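Local atomic coordinates of 3-hydroxyisobutyryl-CoA hydrolase (Mycobacterium thermoresistibile, PDB entry 4HDT), a protein that probably hydrolyses 3-hydroxyisobutyryl-CoA to 3-hydroxyisobutyrate and free coenzyme A, and in the crystal binds zinc ions. Residues P27-I30 with N31-T34; S110-D113 with G114-G118; M140-G144 with I145-P149; Q291-R294 with V295-S299. All coordinates share one frame; numbering follows the deposited sequence. Where two conformers were deposited one is given.

The four contacts follow one another along a crotonase-like chain. Contacts 1 and 2 meet where Ile30 CD1 packs 3.7 Å from Ile115 CD1. Contact 2 joins contact 3 through the start of the glycine-rich helix 119-124, with Gly118 CA 3.3 Å from Glu142 OE2. Contact 3 leans on contact 4, Phe147 CZ lying 3.4 Å from Ser296 OG and Ile148 CB 3.8 Å from Val295 CG1. Contacts 1 and 4 lie apart, their centres about 24 Å from each other. The side chain of Asp113 in contact 2 is about 6 Å from a bound zinc held by Glu64 and His192, whereas the side chain of Asn31 in contact 1 is about 11 Å from a zinc ion.

Contact 1 of 4, residues P27-I30 with N31-T34; sequences PKAI and NSLT
Asn31 sets its amide obliquely across the ring of Pro27, four residues back round a tight turn. Its OD1 lies 3.2 Å from Pro27 N, a tertiary amide nitrogen with no hydrogen to give, and 3.8 Å from Pro27 CD. The oxygen is instead satisfied by the backbone N-H of Arg26, while ND2 donates to the carbonyls of Ala62 and Leu67; bonds at both ends of the amide fix its rotation. CG stands beside the backbone N (chi1 -55°), which turns the amide back toward the proline. The chain makes a type I' beta turn from Ala29 to Ser32, closed by Ser32 N to Ala29 O at 3.1 Å, the donor standing well above the carbonyl plane. Ile30 and Asn31, the central pair, both have the positive phi of this turn. Overlapping it, Ile30 N bonds to Pro27 O at 3.0 Å. Ser32 OG comes 3.6 Å from Ala29 CB and pairs with Arg26 NH1. The turn belongs to the loop between strand 19-24 and helix 35-49: Ile30 packs on Arg65 and Ala69, Leu33 on Cys68, and Thr34 N-caps the helix through OG1 to Met37 N.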
ATOM      1  N   PRO A  27      -7.974   8.626 -14.767  1.00 14.43           N
ATOM      2  CA  PRO A  27      -9.068   8.766 -13.777  1.00 14.73           C
ATOM      3  C   PRO A  27     -10.248   7.785 -13.933  1.00 15.44           C
ATOM      4  O   PRO A  27     -10.897   7.466 -12.934  1.00 15.56           O
ATOM      5  CB  PRO A  27      -9.516  10.210 -13.952  1.00 15.40           C
ATOM      6  CG  PRO A  27      -9.050  10.611 -15.296  1.00 15.68           C
ATOM      7  CD  PRO A  27      -7.734   9.877 -15.490  1.00 15.07           C
ATOM      8  N   LYS A  28     -10.510   7.317 -15.160  1.00 16.28           N
ATOM      9  CA  LYS A  28     -11.580   6.340 -15.341  1.00 17.13           C
ATOM     10  C   LYS A  28     -11.257   5.003 -14.626  1.00 16.47           C
ATOM     11  O   LYS A  28     -12.199   4.279 -14.266  1.00 18.09           O
ATOM     12  CB  LYS A  28     -11.898   6.134 -16.817  1.00 18.65           C
ATOM     13  CG  LYS A  28     -12.510   7.371 -17.448  1.00 20.13           C
ATOM     14  CD  LYS A  28     -12.680   7.265 -18.953  1.00 21.97           C
ATOM     15  CE  LYS A  28     -13.196   8.577 -19.514  1.00 23.44           C
ATOM     16  NZ  LYS A  28     -13.670   8.424 -20.919  1.00 25.43           N
ATOM     17  N   ALA A  29      -9.968   4.736 -14.347  1.00 15.22           N
ATOM     18  CA  ALA A  29      -9.489   3.553 -13.604  1.00 14.23           C
ATOM     19  C   ALA A  29      -9.048   3.921 -12.152  1.00 13.63           C
ATOM     20  O   ALA A  29      -8.286   3.187 -11.522  1.00 13.28           O
ATOM     21  CB  ALA A  29      -8.326   2.887 -14.338  1.00 14.41           C
ATOM     22  N   ILE A  30      -9.471   5.088 -11.690  1.00 13.52           N
ATOM     23  CA  ILE A  30      -9.032   5.642 -10.407  1.00 13.17           C
ATOM     24  C   ILE A  30      -7.515   5.579 -10.340  1.00 12.32           C
ATOM     25  O   ILE A  30      -6.890   5.244  -9.325  1.00 11.51           O
ATOM     26  CB  ILE A  30      -9.729   5.041  -9.181  1.00 13.53           C
ATOM     27  CG1 ILE A  30     -11.235   4.847  -9.440  1.00 14.61           C
ATOM     28  CG2 ILE A  30      -9.528   5.958  -7.992  1.00 13.43           C
ATOM     29  CD1 ILE A  30     -11.976   4.277  -8.235  1.00 15.10           C
ATOM     30  N   ASN A  31      -6.913   5.964 -11.459  1.00 11.98           N
ATOM     31  CA  ASN A  31      -5.473   6.137 -11.550  1.00 11.78           C
ATOM     32  C   ASN A  31      -4.657   4.874 -11.233  1.00 11.35           C
ATOM     33  O   ASN A  31      -3.483   4.986 -10.783  1.00 10.61           O
ATOM     34  CB  ASN A  31      -5.043   7.352 -10.718  1.00 11.63           C
ATOM     35  CG  ASN A  31      -5.783   8.616 -11.108  1.00 11.98           C
ATOM     36  OD1 ASN A  31      -5.923   8.921 -12.310  1.00 12.39           O
ATOM     37  ND2 ASN A  31      -6.166   9.429 -10.113  1.00 11.62           N
ATOM     38  N   SER A  32      -5.213   3.680 -11.505  1.00 11.75           N
ATOM     39  CA  SER A  32      -4.426   2.471 -11.267  1.00 11.95           C
ATOM     40  C   SER A  32      -3.084   2.492 -12.044  1.00 11.76           C
ATOM     41  O   SER A  32      -3.019   2.989 -13.162  1.00 12.13           O
ATOM     42  CB  SER A  32      -5.204   1.190 -11.502  1.00 12.52           C
ATOM     43  OG  SER A  32      -5.593   1.072 -12.822  1.00 13.79           O
ATOM     44  N   LEU A  33      -2.033   1.923 -11.458  1.00 11.33           N
ATOM     45  CA  LEU A  33      -0.664   2.082 -11.985  1.00 11.67           C
ATOM     46  C   LEU A  33      -0.346   1.041 -13.036  1.00 11.94           C
ATOM     47  O   LEU A  33      -0.523  -0.168 -12.815  1.00 12.64           O
ATOM     48  CB  LEU A  33       0.385   1.914 -10.878  1.00 11.75           C
ATOM     49  CG  LEU A  33       0.247   2.836  -9.704  1.00 11.69           C
ATOM     50  CD1 LEU A  33       1.354   2.492  -8.708  1.00 11.49           C
ATOM     51  CD2 LEU A  33       0.391   4.272 -10.146  1.00 12.22           C
ATOM     52  N   THR A  34       0.198   1.522 -14.136  1.00 11.70           N
ATOM     53  CA  THR A  34       0.766   0.670 -15.169  1.00 11.80           C
ATOM     54  C   THR A  34       2.295   0.682 -15.015  1.00 11.30           C
ATOM     55  O   THR A  34       2.874   1.521 -14.299  1.00 10.70           O
ATOM     56  CB  THR A  34       0.448   1.211 -16.569  1.00 12.48           C
ATOM     57  OG1 THR A  34       1.050   2.492 -16.732  1.00 12.84           O
ATOM     58  CG2 THR A  34      -1.059   1.311 -16.834  1.00 12.77           C
TER

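Contact 2 of 4, residues S110-D113 with G114-G118; sequences SIMD and GIVMG
Asp113 OD1, 3.2 Å from Gly114 N, is gripped by two groups from beyond the turn, accepting a hydrogen bond from His192 ND1 and making another with Thr133 OG1. The carboxylate gets there with CG anti to the backbone N (chi1 177°), beside its own carbonyl carbon and so close to the next peptide. Away from the carboxylate, the contact is made by Val116, which packs on backbone and side chain alike. It points back at the end of strand 108-112, and its CG2 branch does most of the touching: 3.4 Å from Asp113 O, 3.6 Å from Met112 C and 3.9 Å from Met112 CB. The Val116 and Met112 side chains cross at about a right angle, with Val116 CG1 4.2 Å from Met112 CG. The chain bends sharply here: Met112 centres an inverse gamma turn, where Asp113 N makes a weak 3.0 Å bond to Ile111 O, and Gly114 has positive phi. Both Met112 and Val116 also touch Leu67. His192 and Glu64 hold a bound zinc, so Asp113 is a second-shell residue: its bond to ND1 probably helps fix the turn of the imidazole and may make the ring a somewhat more electron-rich zinc ligand.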
ATOM      1  N   SER A 110       2.755  13.962  -0.830  1.00 10.85           N
ATOM      2  CA  SER A 110       1.775  13.089  -1.505  1.00 10.79           C
ATOM      3  C   SER A 110       0.394  13.457  -1.038  1.00 11.07           C
ATOM      4  O   SER A 110       0.165  13.720   0.159  1.00 11.37           O
ATOM      5  CB  SER A 110       2.035  11.648  -1.254  1.00 10.54           C
ATOM      6  OG  SER A 110       2.050  11.385   0.135  1.00 10.48           O
ATOM      7  N   ILE A 111      -0.515  13.576  -2.002  1.00 11.10           N
ATOM      8  CA  ILE A 111      -1.915  13.914  -1.712  1.00 11.76           C
ATOM      9  C   ILE A 111      -2.769  12.661  -1.778  1.00 11.10           C
ATOM     10  O   ILE A 111      -3.338  12.305  -2.807  1.00 11.37           O
ATOM     11  CB  ILE A 111      -2.485  15.004  -2.654  1.00 12.64           C
ATOM     12  CG1 ILE A 111      -1.545  16.213  -2.766  1.00 13.64           C
ATOM     13  CG2 ILE A 111      -3.901  15.397  -2.224  1.00 13.30           C
ATOM     14  CD1 ILE A 111      -1.301  16.927  -1.479  1.00 13.84           C
ATOM     15  N   MET A 112      -2.832  11.985  -0.630  1.00 10.53           N
ATOM     16  CA  MET A 112      -3.511  10.693  -0.521  1.00 10.19           C
ATOM     17  C   MET A 112      -4.977  10.955  -0.141  1.00 10.46           C
ATOM     18  O   MET A 112      -5.480  10.569   0.911  1.00 10.28           O
ATOM     19  CB  MET A 112      -2.748   9.832   0.509  1.00  9.88           C
ATOM     20  CG  MET A 112      -1.400   9.334  -0.027  1.00  9.87           C
ATOM     21  SD  MET A 112      -0.584   8.139   1.040  1.00  9.83           S
ATOM     22  CE  MET A 112      -0.081   9.264   2.318  1.00  9.96           C
ATOM     23  N   ASP A 113      -5.657  11.563  -1.092  1.00 10.82           N
ATOM     24  CA  ASP A 113      -7.066  11.928  -1.026  1.00 11.47           C
ATOM     25  C   ASP A 113      -7.902  10.782  -1.565  1.00 10.81           C
ATOM     26  O   ASP A 113      -7.464   9.988  -2.388  1.00 10.42           O
ATOM     27  CB  ASP A 113      -7.226  13.160  -1.896  1.00 12.76           C
ATOM     28  CG  ASP A 113      -8.638  13.632  -1.999  1.00 14.02           C
ATOM     29  OD1 ASP A 113      -9.340  13.770  -1.016  1.00 13.54           O
ATOM     30  OD2 ASP A 113      -9.037  13.900  -3.146  1.00 17.69           O
ATOM     31  N   GLY A 114      -9.100  10.626  -1.038  1.00 10.64           N
ATOM     32  CA  GLY A 114     -10.011   9.618  -1.556  1.00 10.51           C
ATOM     33  C   GLY A 114      -9.488   8.190  -1.490  1.00  9.86           C
ATOM     34  O   GLY A 114      -8.779   7.798  -0.555  1.00  9.21           O
ATOM     35  N   ILE A 115      -9.800   7.410  -2.499  1.00  9.94           N
ATOM     36  CA  ILE A 115      -9.371   6.005  -2.541  1.00  9.85           C
ATOM     37  C   ILE A 115      -7.843   5.923  -2.738  1.00  9.57           C
ATOM     38  O   ILE A 115      -7.315   6.439  -3.709  1.00  9.80           O
ATOM     39  CB  ILE A 115     -10.099   5.265  -3.687  1.00 10.20           C
ATOM     40  CG1 ILE A 115     -11.602   5.177  -3.390  1.00 10.71           C
ATOM     41  CG2 ILE A 115      -9.527   3.874  -3.892  1.00 10.08           C
ATOM     42  CD1 ILE A 115     -12.442   4.736  -4.575  1.00 11.13           C
ATOM     43  N   VAL A 116      -7.153   5.255  -1.826  1.00  9.33           N
ATOM     44  CA  VAL A 116      -5.708   5.080  -1.892  1.00  9.30           C
ATOM     45  C   VAL A 116      -5.420   3.644  -1.416  1.00  9.28           C
ATOM     46  O   VAL A 116      -5.477   3.323  -0.218  1.00  9.14           O
ATOM     47  CB  VAL A 116      -4.979   6.077  -0.959  1.00  9.25           C
ATOM     48  CG1 VAL A 116      -3.476   5.908  -1.126  1.00  9.06           C
ATOM     49  CG2 VAL A 116      -5.352   7.545  -1.212  1.00  9.75           C
ATOM     50  N   MET A 117      -5.162   2.725  -2.329  1.00  9.49           N
ATOM     51  CA  MET A 117      -5.070   1.303  -1.959  0.50  9.76           C
ATOM     52  C   MET A 117      -3.917   0.622  -2.710  1.00  9.62           C
ATOM     53  O   MET A 117      -3.635   0.972  -3.835  1.00  9.46           O
ATOM     54  CB  MET A 117      -6.402   0.557  -2.199  0.50 10.53           C
ATOM     55  CG  MET A 117      -7.573   0.924  -1.269  0.50 11.03           C
ATOM     56  SD  MET A 117      -8.929  -0.256  -1.445  0.50 12.39           S
ATOM     57  CE  MET A 117      -9.409   0.150  -3.102  0.50 12.23           C
ATOM     58  N   GLY A 118      -3.266  -0.332  -2.027  1.00  9.63           N
ATOM     59  CA  GLY A 118      -2.233  -1.181  -2.622  1.00  9.67           C
ATOM     60  C   GLY A 118      -1.138  -0.343  -3.231  1.00  9.31           C
ATOM     61  O   GLY A 118      -0.489   0.452  -2.560  1.00  9.30           O
TER

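Contact 3 of 4, residues M140-G144 with I145-P149; sequences MPEVG and IGFIP
Glu142 and Phe147 meet both through their backbones and through their side chains, at the tight heart of this buried loop. Glu142 O takes two N-H groups from opposite faces of its carbonyl plane, Ile145 N at 2.9 Å and Phe147 N at 3.0 Å, and Ile145 CG1 packs 3.3 Å from the same Glu142 O. With a weak 3.4 Å bond from Gly146 N to Val143 O and positive phi at Gly146, the pattern fits a Schellman motif after the 3-10 turn. Glu142 CG lies 3.6 Å from Phe147 CD2, approaching the ring obliquely. A bend at chi2 (82°) then carries the carboxylate alongside Pro149, Glu142 OE1 reaching 3.7 Å from Pro149 CG. Met140 CE adds a 3.8 Å apolar touch on Pro149 CB from across the loop. The looser side is at Pro141, partly exposed, its side chain pointing away and almost untouched by 145-149. The loop connects strand 137-139 to helix 153-158. Phe147 meets the ring of Trp91 with planes about 15° apart and also packs on helices 285-299 and 303-313, while Val143, Ile148 and Pro149 touch Thr272 of helix 266-279.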
ATOM      1  N   MET A 140      -4.826  -1.877   2.417  0.60  9.18           N
ATOM      2  CA  MET A 140      -3.981  -2.904   1.801  0.60  9.14           C
ATOM      3  C   MET A 140      -4.828  -4.172   1.679  0.60  9.41           C
ATOM      4  O   MET A 140      -4.838  -5.029   2.558  0.60  9.19           O
ATOM      5  CB  MET A 140      -2.697  -3.123   2.630  0.60  9.19           C
ATOM      6  CG  MET A 140      -1.831  -1.867   2.748  0.60  9.43           C
ATOM      7  SD  MET A 140      -1.167  -1.274   1.182  0.60  9.65           S
ATOM      8  CE  MET A 140      -0.067  -2.629   0.703  0.60  9.91           C
ATOM      9  N   PRO A 141      -5.595  -4.272   0.585  1.00  9.76           N
ATOM     10  CA  PRO A 141      -6.636  -5.304   0.441  1.00  9.96           C
ATOM     11  C   PRO A 141      -6.215  -6.598  -0.278  1.00  9.98           C
ATOM     12  O   PRO A 141      -7.078  -7.419  -0.676  1.00 10.31           O
ATOM     13  CB  PRO A 141      -7.640  -4.556  -0.414  1.00 10.50           C
ATOM     14  CG  PRO A 141      -6.769  -3.847  -1.367  1.00 10.41           C
ATOM     15  CD  PRO A 141      -5.607  -3.351  -0.562  1.00  9.95           C
ATOM     16  N   GLU A 142      -4.908  -6.797  -0.351  1.00  9.84           N
ATOM     17  CA  GLU A 142      -4.287  -7.844  -1.151  1.00 10.14           C
ATOM     18  C   GLU A 142      -4.822  -9.244  -0.848  1.00 10.16           C
ATOM     19  O   GLU A 142      -5.012 -10.061  -1.722  1.00 10.22           O
ATOM     20  CB  GLU A 142      -2.768  -7.779  -0.963  1.00 10.35           C
ATOM     21  CG  GLU A 142      -2.129  -6.593  -1.711  1.00 10.78           C
ATOM     22  CD  GLU A 142      -2.178  -5.254  -1.014  1.00 11.14           C
ATOM     23  OE1 GLU A 142      -2.671  -5.148   0.137  1.00 11.29           O
ATOM     24  OE2 GLU A 142      -1.596  -4.264  -1.579  1.00 13.47           O
ATOM     25  N   VAL A 143      -5.067  -9.561   0.424  1.00 10.08           N
ATOM     26  CA  VAL A 143      -5.519 -10.923   0.752  1.00 10.54           C
ATOM     27  C   VAL A 143      -6.868 -11.302   0.134  1.00 10.90           C
ATOM     28  O   VAL A 143      -7.193 -12.478   0.012  1.00 11.36           O
ATOM     29  CB  VAL A 143      -5.585 -11.138   2.275  1.00 10.47           C
ATOM     30  CG1 VAL A 143      -4.201 -11.107   2.895  1.00 10.34           C
ATOM     31  CG2 VAL A 143      -6.507 -10.140   3.007  1.00 10.29           C
ATOM     32  N   GLY A 144      -7.643 -10.298  -0.248  1.00 11.01           N
ATOM     33  CA  GLY A 144      -8.884 -10.501  -0.937  1.00 11.60           C
ATOM     34  C   GLY A 144      -8.749 -10.978  -2.376  1.00 12.19           C
ATOM     35  O   GLY A 144      -9.763 -11.444  -2.976  1.00 13.26           O
ATOM     36  N   ILE A 145      -7.547 -10.852  -2.932  1.00 12.13           N
ATOM     37  CA  ILE A 145      -7.284 -11.401  -4.284  1.00 12.47           C
ATOM     38  C   ILE A 145      -6.202 -12.477  -4.229  1.00 12.56           C
ATOM     39  O   ILE A 145      -5.554 -12.786  -5.249  1.00 12.56           O
ATOM     40  CB  ILE A 145      -6.939 -10.297  -5.326  1.00 12.98           C
ATOM     41  CG1 ILE A 145      -5.755  -9.409  -4.896  1.00 12.72           C
ATOM     42  CG2 ILE A 145      -8.177  -9.452  -5.638  1.00 13.31           C
ATOM     43  CD1 ILE A 145      -5.046  -8.702  -6.048  1.00 12.99           C
ATOM     44  N   GLY A 146      -5.962 -13.064  -3.065  1.00 11.91           N
ATOM     45  CA  GLY A 146      -4.960 -14.108  -2.971  1.00 12.04           C
ATOM     46  C   GLY A 146      -3.527 -13.635  -3.036  1.00 11.70           C
ATOM     47  O   GLY A 146      -2.637 -14.443  -3.341  1.00 12.58           O
ATOM     48  N   PHE A 147      -3.315 -12.369  -2.706  1.00 10.91           N
ATOM     49  CA  PHE A 147      -1.998 -11.712  -2.778  1.00 10.51           C
ATOM     50  C   PHE A 147      -1.640 -11.251  -1.381  1.00 10.05           C
ATOM     51  O   PHE A 147      -2.445 -11.416  -0.403  1.00  9.75           O
ATOM     52  CB  PHE A 147      -2.060 -10.580  -3.835  1.00 10.22           C
ATOM     53  CG  PHE A 147      -0.733  -9.997  -4.256  1.00 10.12           C
ATOM     54  CD1 PHE A 147       0.271 -10.767  -4.798  1.00 10.51           C
ATOM     55  CD2 PHE A 147      -0.548  -8.620  -4.219  1.00  9.70           C
ATOM     56  CE1 PHE A 147       1.446 -10.169  -5.253  1.00 10.34           C
ATOM     57  CE2 PHE A 147       0.607  -8.010  -4.689  1.00  9.73           C
ATOM     58  CZ  PHE A 147       1.635  -8.786  -5.147  1.00  9.98           C
ATOM     59  N   ILE A 148      -0.435 -10.702  -1.227  1.00  9.69           N
ATOM     60  CA  ILE A 148       0.108 -10.279   0.064  1.00  9.49           C
ATOM     61  C   ILE A 148       0.500  -8.816  -0.078  1.00  9.14           C
ATOM     62  O   ILE A 148       1.095  -8.453  -1.104  1.00  9.16           O
ATOM     63  CB  ILE A 148       1.300 -11.167   0.483  1.00  9.71           C
ATOM     64  CG1 ILE A 148       0.884 -12.655   0.654  1.00 10.43           C
ATOM     65  CG2 ILE A 148       1.963 -10.646   1.744  1.00  9.58           C
ATOM     66  CD1 ILE A 148       0.887 -13.498  -0.591  1.00 10.86           C
ATOM     67  N   PRO A 149       0.228  -7.967   0.942  1.00  8.88           N
ATOM     68  CA  PRO A 149       0.612  -6.559   0.858  1.00  8.62           C
ATOM     69  C   PRO A 149       2.070  -6.393   0.456  1.00  8.76           C
ATOM     70  O   PRO A 149       2.964  -7.012   1.072  1.00  9.13           O
ATOM     71  CB  PRO A 149       0.356  -6.020   2.270  1.00  8.49           C
ATOM     72  CG  PRO A 149      -0.778  -6.891   2.767  1.00  8.58           C
ATOM     73  CD  PRO A 149      -0.554  -8.253   2.166  1.00  8.93           C
TER

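Contact 4 of 4, residues Q291-R294 with V295-S299; sequences QEYR and VSCAS
Val295, Arg294 and Cys297 bury the most surface in this two-turn piece of alpha helix. Val295 lays its CG2 branch 3.4 Å from Gln291 O, the same carbonyl that accepts Val295 N in its plane at 3.1 Å. Arg294 contributes near its backbone: its O accepts Ala298 N at 2.9 Å, while the extended side chain runs off to a salt bridge with Glu345. Cys297 turns toward the preceding turn of the helix. With SG beside its backbone N (chi1 -76°) and Tyr293 CG anti to the backbone N (chi1 -177°), the sulfur comes over one face of the tyrosine ring, 3.7 Å from its centroid, 18° off the normal and offset toward the rim, nearest CE2 and CZ. This sulfur-aromatic contact runs beside the Cys297 N to Tyr293 O bond of 2.9 Å. On another side Ser296 N donates to Glu292 O at 2.8 Å, and Ser296 OG also pairs with Tyr95 OH. Tyr293 and Cys297 face Arg88 of helix 85-103, and Val295 packs on Val271 and Ser275 of helix 266-279. Glu292 reaches Thr154 and the N-H of Gly152, joining helix 285-299 to the start of helix 153-158.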
ATOM      1  N   GLN A 291      12.164  -9.009   0.596  1.00 13.04           N
ATOM      2  CA  GLN A 291      11.317 -10.072   1.094  1.00 12.87           C
ATOM      3  C   GLN A 291       9.993 -10.056   0.351  1.00 12.01           C
ATOM      4  O   GLN A 291       9.501 -11.093  -0.108  1.00 12.02           O
ATOM      5  CB  GLN A 291      11.088  -9.921   2.592  1.00 13.12           C
ATOM      6  CG  GLN A 291      10.189 -10.964   3.236  1.00 13.65           C
ATOM      7  CD  GLN A 291      10.301 -10.878   4.747  1.00 14.19           C
ATOM      8  OE1 GLN A 291      11.209 -11.481   5.346  1.00 15.93           O
ATOM      9  NE2 GLN A 291       9.446 -10.102   5.347  1.00 14.27           N
ATOM     10  N   GLU A 292       9.414  -8.877   0.221  1.00 11.03           N
ATOM     11  CA  GLU A 292       8.145  -8.754  -0.466  1.00 10.37           C
ATOM     12  C   GLU A 292       8.263  -9.241  -1.913  1.00 10.57           C
ATOM     13  O   GLU A 292       7.337  -9.832  -2.476  1.00 10.30           O
ATOM     14  CB  GLU A 292       7.664  -7.303  -0.455  1.00  9.95           C
ATOM     15  CG  GLU A 292       7.138  -6.800   0.896  1.00  9.65           C
ATOM     16  CD  GLU A 292       6.736  -5.333   0.903  1.00  9.44           C
ATOM     17  OE1 GLU A 292       6.737  -4.704  -0.167  1.00  9.08           O
ATOM     18  OE2 GLU A 292       6.418  -4.797   1.995  1.00  9.17           O
ATOM     19  N   TYR A 293       9.396  -9.005  -2.535  1.00 10.82           N
ATOM     20  CA  TYR A 293       9.570  -9.419  -3.931  1.00 11.36           C
ATOM     21  C   TYR A 293       9.579 -10.953  -4.036  1.00 11.82           C
ATOM     22  O   TYR A 293       8.966 -11.507  -4.943  1.00 11.94           O
ATOM     23  CB  TYR A 293      10.874  -8.837  -4.488  1.00 11.93           C
ATOM     24  CG  TYR A 293      11.137  -9.139  -5.935  1.00 12.61           C
ATOM     25  CD1 TYR A 293      10.397  -8.494  -6.945  1.00 12.63           C
ATOM     26  CD2 TYR A 293      12.121 -10.042  -6.301  1.00 13.67           C
ATOM     27  CE1 TYR A 293      10.620  -8.758  -8.273  1.00 13.38           C
ATOM     28  CE2 TYR A 293      12.339 -10.319  -7.620  1.00 14.58           C
ATOM     29  CZ  TYR A 293      11.608  -9.690  -8.610  1.00 14.23           C
ATOM     30  OH  TYR A 293      11.901 -10.038  -9.926  1.00 15.19           O
ATOM     31  N   ARG A 294      10.266 -11.633  -3.116  1.00 12.31           N
ATOM     32  CA  ARG A 294      10.222 -13.113  -3.075  1.00 13.18           C
ATOM     33  C   ARG A 294       8.773 -13.593  -2.937  1.00 12.53           C
ATOM     34  O   ARG A 294       8.336 -14.499  -3.643  1.00 13.00           O
ATOM     35  CB  ARG A 294      11.040 -13.687  -1.911  1.00 14.27           C
ATOM     36  CG  ARG A 294      12.540 -13.424  -2.047  1.00 15.73           C
ATOM     37  CD  ARG A 294      13.284 -13.878  -0.802  1.00 17.33           C
ATOM     38  NE  ARG A 294      14.711 -14.037  -1.014  1.00 19.83           N
ATOM     39  CZ  ARG A 294      15.565 -14.523  -0.096  1.00 21.47           C
ATOM     40  NH1 ARG A 294      15.132 -14.866   1.122  1.00 22.53           N
ATOM     41  NH2 ARG A 294      16.855 -14.661  -0.389  1.00 23.44           N
ATOM     42  N   VAL A 295       8.025 -12.953  -2.042  1.00 11.70           N
ATOM     43  CA  VAL A 295       6.635 -13.337  -1.788  1.00 11.34           C
ATOM     44  C   VAL A 295       5.764 -13.117  -3.026  1.00 11.10           C
ATOM     45  O   VAL A 295       4.984 -14.011  -3.405  1.00 11.13           O
ATOM     46  CB  VAL A 295       6.085 -12.607  -0.554  1.00 10.85           C
ATOM     47  CG1 VAL A 295       4.585 -12.771  -0.363  1.00 10.61           C
ATOM     48  CG2 VAL A 295       6.830 -13.073   0.719  1.00 11.13           C
ATOM     49  N   SER A 296       5.904 -11.952  -3.662  1.00 10.68           N
ATOM     50  CA  SER A 296       5.126 -11.654  -4.879  1.00 10.78           C
ATOM     51  C   SER A 296       5.452 -12.641  -6.001  1.00 11.86           C
ATOM     52  O   SER A 296       4.563 -13.156  -6.639  1.00 11.92           O
ATOM     53  CB  SER A 296       5.325 -10.213  -5.333  1.00 10.23           C
ATOM     54  OG  SER A 296       4.898  -9.289  -4.318  1.00  9.92           O
ATOM     55  N   CYS A 297       6.741 -12.891  -6.213  1.00 12.90           N
ATOM     56  CA  CYS A 297       7.186 -13.863  -7.206  1.00 14.49           C
ATOM     57  C   CYS A 297       6.587 -15.237  -6.950  1.00 14.91           C
ATOM     58  O   CYS A 297       6.134 -15.909  -7.896  1.00 15.32           O
ATOM     59  CB  CYS A 297       8.692 -13.947  -7.210  1.00 15.62           C
ATOM     60  SG  CYS A 297       9.516 -12.558  -8.042  1.00 18.01           S
ATOM     61  N   ALA A 298       6.609 -15.675  -5.691  1.00 14.64           N
ATOM     62  CA  ALA A 298       6.012 -16.965  -5.327  1.00 15.19           C
ATOM     63  C   ALA A 298       4.498 -16.981  -5.617  1.00 15.33           C
ATOM     64  O   ALA A 298       3.975 -17.993  -6.155  1.00 16.25           O
ATOM     65  CB  ALA A 298       6.304 -17.288  -3.865  1.00 15.15           C
ATOM     66  N   SER A 299       3.823 -15.877  -5.309  1.00 14.89           N
ATOM     67  CA  SER A 299       2.383 -15.784  -5.523  1.00 15.14           C
ATOM     68  C   SER A 299       2.016 -15.961  -7.020  1.00 15.65           C
ATOM     69  O   SER A 299       0.924 -16.444  -7.342  1.00 15.25           O
ATOM     70  CB  SER A 299       1.828 -14.476  -4.998  1.00 14.76           C
ATOM     71  OG  SER A 299       2.040 -13.478  -5.963  1.00 15.03           O
TER